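Local coordinates for protein beta sliding clamp (Caulobacter crescentus, PDB 5WCE) that probably encircles DNA as a ring-shaped homodimer, tethering DNA polymerases and other proteins to it for processive replication, at residues A[280-294]-A[330-342]. Sequence-based numbering, arbitrary orientation. Where two conformers were deposited one is given.
Sequences VDRVATISAEKSRSV and IGFNARYLLDVCG
Asn333 OD1 is reached from three directions: a water lying between it and Arg292 donates at 2.7 Å, while two backbone amides of the helix it caps also approach it. Tyr336 N makes the sounder capping bond, 3.3 Å to Asn333 OD1, and Arg335 N a weak one, which identifies Asn333 as the N-cap of helix 334-343. With CG anti to the backbone N (chi1 179°), the amide turns back over this first turn, where CG lies over one face of the Tyr336 ring, offset toward the rim. The same water accepts from Arg292 N, tying the cap to the backbone just ahead of strand 293-299. Replacing Asn333 with a leucine would probably leave the amides of Arg335 and Tyr336 without their cap and break the water link to Arg292.

Beside the cap, Ala334 N donates to Arg292 O at 2.8 Å, nearly straight at 169°. This bond extends the antiparallel pairing, in which Val294 and Phe332 exchange two backbone bonds, into the helix start.

Between the helices, the methyls of Ala284 and Ala334 meet (CB to CB, 4.0 Å). Val280 CG1 lies 3.8 Å from Leu338 CG, and Val294 CG1 meets Leu337 CD2 at 4.0 Å, the two side chains crossing roughly at right angles.

The axes of helix segments 280-284 and 334-342 approach to 10.4 Å and run nearly antiparallel (159°). Asp281 OD1 forms a salt bridge with Lys87 NZ of the second subunit, which puts this helix at the head-to-tail dimer interface. Val280 reaches Leu305 of strand 302-308 and Leu337 reaches Leu374 of strand 370-374, setting the helix pair against antiparallel sheets as in the DNA-clamp fold.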
loop_
_atom_site.group_PDB
_atom_site.type_symbol
_atom_site.label_atom_id
_atom_site.label_comp_id
_atom_site.label_asym_id
_atom_site.label_seq_id
_atom_site.Cartn_x
_atom_site.Cartn_y
_atom_site.Cartn_z
ATOM N N VAL A 280 6.787 -17.106 -17.823
ATOM C CA VAL A 280 6.063 -17.686 -16.701
ATOM C C VAL A 280 5.023 -16.708 -16.141
ATOM O O VAL A 280 3.900 -17.078 -15.903
ATOM C CB VAL A 280 6.992 -18.123 -15.551
ATOM C CG1 VAL A 280 6.184 -18.624 -14.353
ATOM C CG2 VAL A 280 7.933 -19.237 -16.033
ATOM N N ASP A 281 5.449 -15.482 -15.883
ATOM C CA ASP A 281 4.569 -14.444 -15.384
ATOM C C ASP A 281 3.389 -14.186 -16.333
ATOM O O ASP A 281 2.232 -14.110 -15.880
ATOM C CB ASP A 281 5.406 -13.185 -15.151
ATOM C CG ASP A 281 4.645 -12.089 -14.437
ATOM O OD1 ASP A 281 3.745 -12.391 -13.654
ATOM O OD2 ASP A 281 4.948 -10.920 -14.713
ATOM N N ARG A 282 3.645 -14.118 -17.639
ATOM C CA ARG A 282 2.568 -14.000 -18.609
ATOM C C ARG A 282 1.525 -15.102 -18.530
ATOM O O ARG A 282 0.318 -14.825 -18.390
ATOM C CB ARG A 282 3.086 -13.968 -20.050
ATOM C CG ARG A 282 3.327 -12.609 -20.583
ATOM C CD ARG A 282 3.572 -12.647 -22.063
ATOM N NE ARG A 282 4.879 -13.242 -22.339
ATOM C CZ ARG A 282 6.054 -12.625 -22.237
ATOM N NH1 ARG A 282 6.138 -11.357 -21.848
ATOM N NH2 ARG A 282 7.162 -13.306 -22.534
ATOM N N VAL A 283 1.976 -16.364 -18.650
ATOM C CA VAL A 283 1.024 -17.477 -18.709
ATOM C C VAL A 283 0.280 -17.639 -17.388
ATOM O O VAL A 283 -0.878 -18.052 -17.405
ATOM C CB VAL A 283 1.664 -18.789 -19.164
ATOM C CG1 VAL A 283 2.140 -18.667 -20.599
ATOM C CG2 VAL A 283 2.785 -19.232 -18.264
ATOM N N ALA A 284 0.907 -17.273 -16.273
ATOM C CA ALA A 284 0.255 -17.348 -14.960
ATOM C C ALA A 284 -0.871 -16.303 -14.738
ATOM O O ALA A 284 -1.728 -16.488 -13.886
ATOM C CB ALA A 284 1.283 -17.219 -13.849
ATOM N N THR A 285 -0.818 -15.235 -15.514
ATOM C CA THR A 285 -1.863 -14.248 -15.557
ATOM C C THR A 285 -3.240 -14.725 -15.841
ATOM O O THR A 285 -4.172 -13.971 -15.516
ATOM C CB THR A 285 -1.623 -13.204 -16.653
ATOM O OG1 THR A 285 -0.297 -12.714 -16.504
ATOM C CG2 THR A 285 -2.533 -11.999 -16.492
ATOM N N ILE A 286 -3.437 -15.857 -16.501
ATOM C CA ILE A 286 -4.857 -16.268 -16.725
ATOM C C ILE A 286 -5.527 -16.681 -15.407
ATOM O O ILE A 286 -6.740 -16.853 -15.430
ATOM C CB ILE A 286 -5.209 -17.371 -17.795
ATOM C CG1 ILE A 286 -4.298 -18.524 -17.720
ATOM C CG2 ILE A 286 -5.415 -16.831 -19.226
ATOM C CD1 ILE A 286 -4.157 -19.129 -16.380
ATOM N N SER A 287 -4.789 -16.862 -14.298
ATOM C CA SER A 287 -5.398 -17.275 -13.043
ATOM C C SER A 287 -5.308 -16.090 -12.056
ATOM O O SER A 287 -4.240 -15.492 -11.860
ATOM C CB SER A 287 -4.717 -18.568 -12.503
ATOM O OG SER A 287 -5.082 -18.796 -11.176
ATOM N N ALA A 288 -6.444 -15.749 -11.460
ATOM C CA ALA A 288 -6.493 -14.823 -10.331
ATOM C C ALA A 288 -6.377 -15.606 -9.012
ATOM O O ALA A 288 -6.379 -14.993 -7.951
ATOM C CB ALA A 288 -7.778 -13.989 -10.374
ATOM N N GLU A 289 -6.249 -16.941 -9.085
ATOM C CA GLU A 289 -6.200 -17.817 -7.905
ATOM C C GLU A 289 -4.891 -17.590 -7.143
ATOM O O GLU A 289 -3.866 -17.331 -7.771
ATOM C CB GLU A 289 -6.314 -19.304 -8.317
ATOM C CG GLU A 289 -7.470 -19.643 -9.260
ATOM N N LYS A 290 -4.931 -17.686 -5.806
ATOM C CA LYS A 290 -3.747 -17.451 -4.923
ATOM C C LYS A 290 -2.600 -18.376 -5.271
ATOM O O LYS A 290 -1.449 -17.954 -5.390
ATOM C CB LYS A 290 -4.107 -17.671 -3.435
ATOM N N SER A 291 -2.950 -19.651 -5.428
ATOM C CA SER A 291 -2.053 -20.692 -5.885
ATOM C C SER A 291 -2.307 -20.994 -7.402
ATOM O O SER A 291 -3.456 -21.183 -7.825
ATOM C CB SER A 291 -2.263 -21.943 -5.041
ATOM O OG SER A 291 -1.172 -22.813 -5.227
ATOM N N ARG A 292 -1.225 -20.967 -8.174
ATOM C CA ARG A 292 -1.254 -21.089 -9.626
ATOM C C ARG A 292 -0.140 -22.072 -9.973
ATOM O O ARG A 292 0.973 -21.797 -9.676
ATOM C CB ARG A 292 -0.907 -19.740 -10.343
ATOM C CG ARG A 292 -1.762 -18.513 -10.035
ATOM C CD ARG A 292 -1.086 -17.542 -9.071
ATOM N NE ARG A 292 -0.158 -16.585 -9.685
ATOM C CZ ARG A 292 1.156 -16.656 -9.528
ATOM N NH1 ARG A 292 1.647 -17.630 -8.822
ATOM N NH2 ARG A 292 1.975 -15.771 -10.063
ATOM N N SER A 293 -0.464 -23.190 -10.601
ATOM C CA SER A 293 0.558 -24.107 -11.111
ATOM C C SER A 293 0.848 -23.879 -12.612
ATOM O O SER A 293 -0.068 -23.572 -13.378
ATOM C CB SER A 293 0.077 -25.525 -10.943
ATOM O OG SER A 293 -0.056 -25.775 -9.544
ATOM N N VAL A 294 2.092 -24.136 -13.017
ATOM C CA VAL A 294 2.496 -24.048 -14.417
ATOM C C VAL A 294 3.132 -25.386 -14.832
ATOM O O VAL A 294 3.962 -25.941 -14.099
ATOM C CB VAL A 294 3.423 -22.850 -14.655
ATOM C CG1 VAL A 294 4.651 -22.880 -13.788
ATOM C CG2 VAL A 294 3.854 -22.728 -16.115
ATOM N N ILE A 330 6.866 -31.494 -16.316
ATOM C CA ILE A 330 6.958 -31.299 -14.875
ATOM C C ILE A 330 6.167 -30.035 -14.554
ATOM O O ILE A 330 6.117 -29.102 -15.385
ATOM C CB ILE A 330 8.449 -31.205 -14.452
ATOM C CG1 ILE A 330 8.637 -31.339 -12.941
ATOM C CG2 ILE A 330 9.127 -29.943 -14.972
ATOM C CD1 ILE A 330 10.097 -31.454 -12.537
ATOM N N GLY A 331 5.575 -30.023 -13.370
ATOM C CA GLY A 331 4.777 -28.900 -12.896
ATOM C C GLY A 331 5.418 -28.230 -11.700
ATOM O O GLY A 331 5.985 -28.913 -10.785
ATOM N N PHE A 332 5.279 -26.900 -11.624
ATOM C CA PHE A 332 5.696 -26.136 -10.455
ATOM C C PHE A 332 4.636 -25.084 -10.090
ATOM O O PHE A 332 3.841 -24.683 -10.919
ATOM C CB PHE A 332 7.005 -25.399 -10.662
ATOM C CG PHE A 332 8.185 -26.295 -10.906
ATOM C CD1 PHE A 332 8.622 -27.174 -9.909
ATOM C CD2 PHE A 332 8.889 -26.215 -12.079
ATOM C CE1 PHE A 332 9.686 -28.005 -10.117
ATOM C CE2 PHE A 332 9.977 -27.041 -12.296
ATOM C CZ PHE A 332 10.362 -27.949 -11.318
ATOM N N ASN A 333 4.595 -24.733 -8.815
ATOM C CA ASN A 333 3.852 -23.536 -8.376
ATOM C C ASN A 333 4.539 -22.341 -9.038
ATOM O O ASN A 333 5.755 -22.132 -8.924
ATOM C CB ASN A 333 3.861 -23.466 -6.827
ATOM C CG ASN A 333 3.143 -22.241 -6.265
ATOM O OD1 ASN A 333 3.488 -21.137 -6.582
ATOM N ND2 ASN A 333 2.206 -22.466 -5.377
ATOM N N ALA A 334 3.757 -21.570 -9.777
ATOM C CA ALA A 334 4.315 -20.443 -10.545
ATOM C C ALA A 334 5.012 -19.409 -9.676
ATOM O O ALA A 334 6.083 -18.918 -10.050
ATOM C CB ALA A 334 3.261 -19.777 -11.436
ATOM N N ARG A 335 4.433 -19.089 -8.522
ATOM C CA ARG A 335 5.032 -18.116 -7.622
ATOM C C ARG A 335 6.408 -18.600 -7.120
ATOM O O ARG A 335 7.391 -17.847 -7.101
ATOM C CB ARG A 335 4.088 -17.780 -6.419
ATOM C CG ARG A 335 4.662 -16.769 -5.413
ATOM C CD ARG A 335 5.273 -15.531 -6.057
ATOM N NE ARG A 335 4.357 -14.893 -7.011
ATOM C CZ ARG A 335 4.686 -14.019 -7.986
ATOM N NH1 ARG A 335 5.950 -13.638 -8.180
ATOM N NH2 ARG A 335 3.720 -13.520 -8.783
ATOM N N TYR A 336 6.491 -19.880 -6.744
ATOM C CA TYR A 336 7.747 -20.427 -6.283
ATOM C C TYR A 336 8.827 -20.375 -7.377
ATOM O O TYR A 336 9.999 -20.068 -7.103
ATOM C CB TYR A 336 7.559 -21.869 -5.733
ATOM C CG TYR A 336 6.604 -22.005 -4.563
ATOM C CD1 TYR A 336 6.199 -20.885 -3.788
ATOM C CD2 TYR A 336 6.046 -23.232 -4.254
ATOM C CE1 TYR A 336 5.304 -21.018 -2.757
ATOM C CE2 TYR A 336 5.141 -23.359 -3.205
ATOM C CZ TYR A 336 4.793 -22.232 -2.459
ATOM O OH TYR A 336 3.891 -22.385 -1.442
ATOM N N LEU A 337 8.440 -20.663 -8.620
ATOM C CA LEU A 337 9.375 -20.578 -9.733
ATOM C C LEU A 337 9.826 -19.143 -9.965
ATOM O O LEU A 337 11.014 -18.847 -10.099
ATOM C CB LEU A 337 8.709 -21.157 -10.961
ATOM C CG LEU A 337 9.398 -21.210 -12.284
ATOM C CD1 LEU A 337 10.762 -21.880 -12.146
ATOM C CD2 LEU A 337 8.503 -21.936 -13.303
ATOM N N LEU A 338 8.877 -18.229 -9.985
ATOM C CA LEU A 338 9.205 -16.793 -10.133
ATOM C C LEU A 338 10.059 -16.306 -8.996
ATOM O O LEU A 338 10.950 -15.497 -9.217
ATOM C CB LEU A 338 7.935 -15.969 -10.291
ATOM C CG LEU A 338 7.255 -16.187 -11.628
ATOM C CD1 LEU A 338 5.894 -15.546 -11.568
ATOM C CD2 LEU A 338 8.106 -15.651 -12.777
ATOM N N ASP A 339 9.834 -16.799 -7.792
ATOM C CA ASP A 339 10.685 -16.424 -6.641
ATOM C C ASP A 339 12.143 -16.774 -6.869
ATOM O O ASP A 339 13.068 -15.972 -6.647
ATOM C CB ASP A 339 10.171 -17.099 -5.362
ATOM C CG ASP A 339 8.922 -16.444 -4.775
ATOM O OD1 ASP A 339 8.521 -15.326 -5.177
ATOM O OD2 ASP A 339 8.298 -17.136 -3.958
ATOM N N VAL A 340 12.378 -17.978 -7.382
ATOM C CA VAL A 340 13.722 -18.378 -7.745
ATOM C C VAL A 340 14.305 -17.538 -8.858
ATOM O O VAL A 340 15.444 -17.068 -8.726
ATOM C CB VAL A 340 13.773 -19.896 -8.109
ATOM C CG1 VAL A 340 15.163 -20.243 -8.632
ATOM C CG2 VAL A 340 13.451 -20.696 -6.889
ATOM N N CYS A 341 13.576 -17.333 -9.963
ATOM C CA CYS A 341 14.086 -16.506 -11.033
ATOM C C CYS A 341 14.423 -15.080 -10.521
ATOM O O CYS A 341 15.373 -14.458 -10.978
ATOM C CB CYS A 341 13.088 -16.406 -12.192
ATOM S SG CYS A 341 12.843 -17.989 -13.037
ATOM N N GLY A 342 13.652 -14.594 -9.558
ATOM C CA GLY A 342 13.910 -13.289 -8.888
ATOM C C GLY A 342 15.210 -13.188 -8.113
ATOM O O GLY A 342 15.656 -12.100 -7.836
HETATM O O HOH W 1 1.359 -19.670 -7.329
#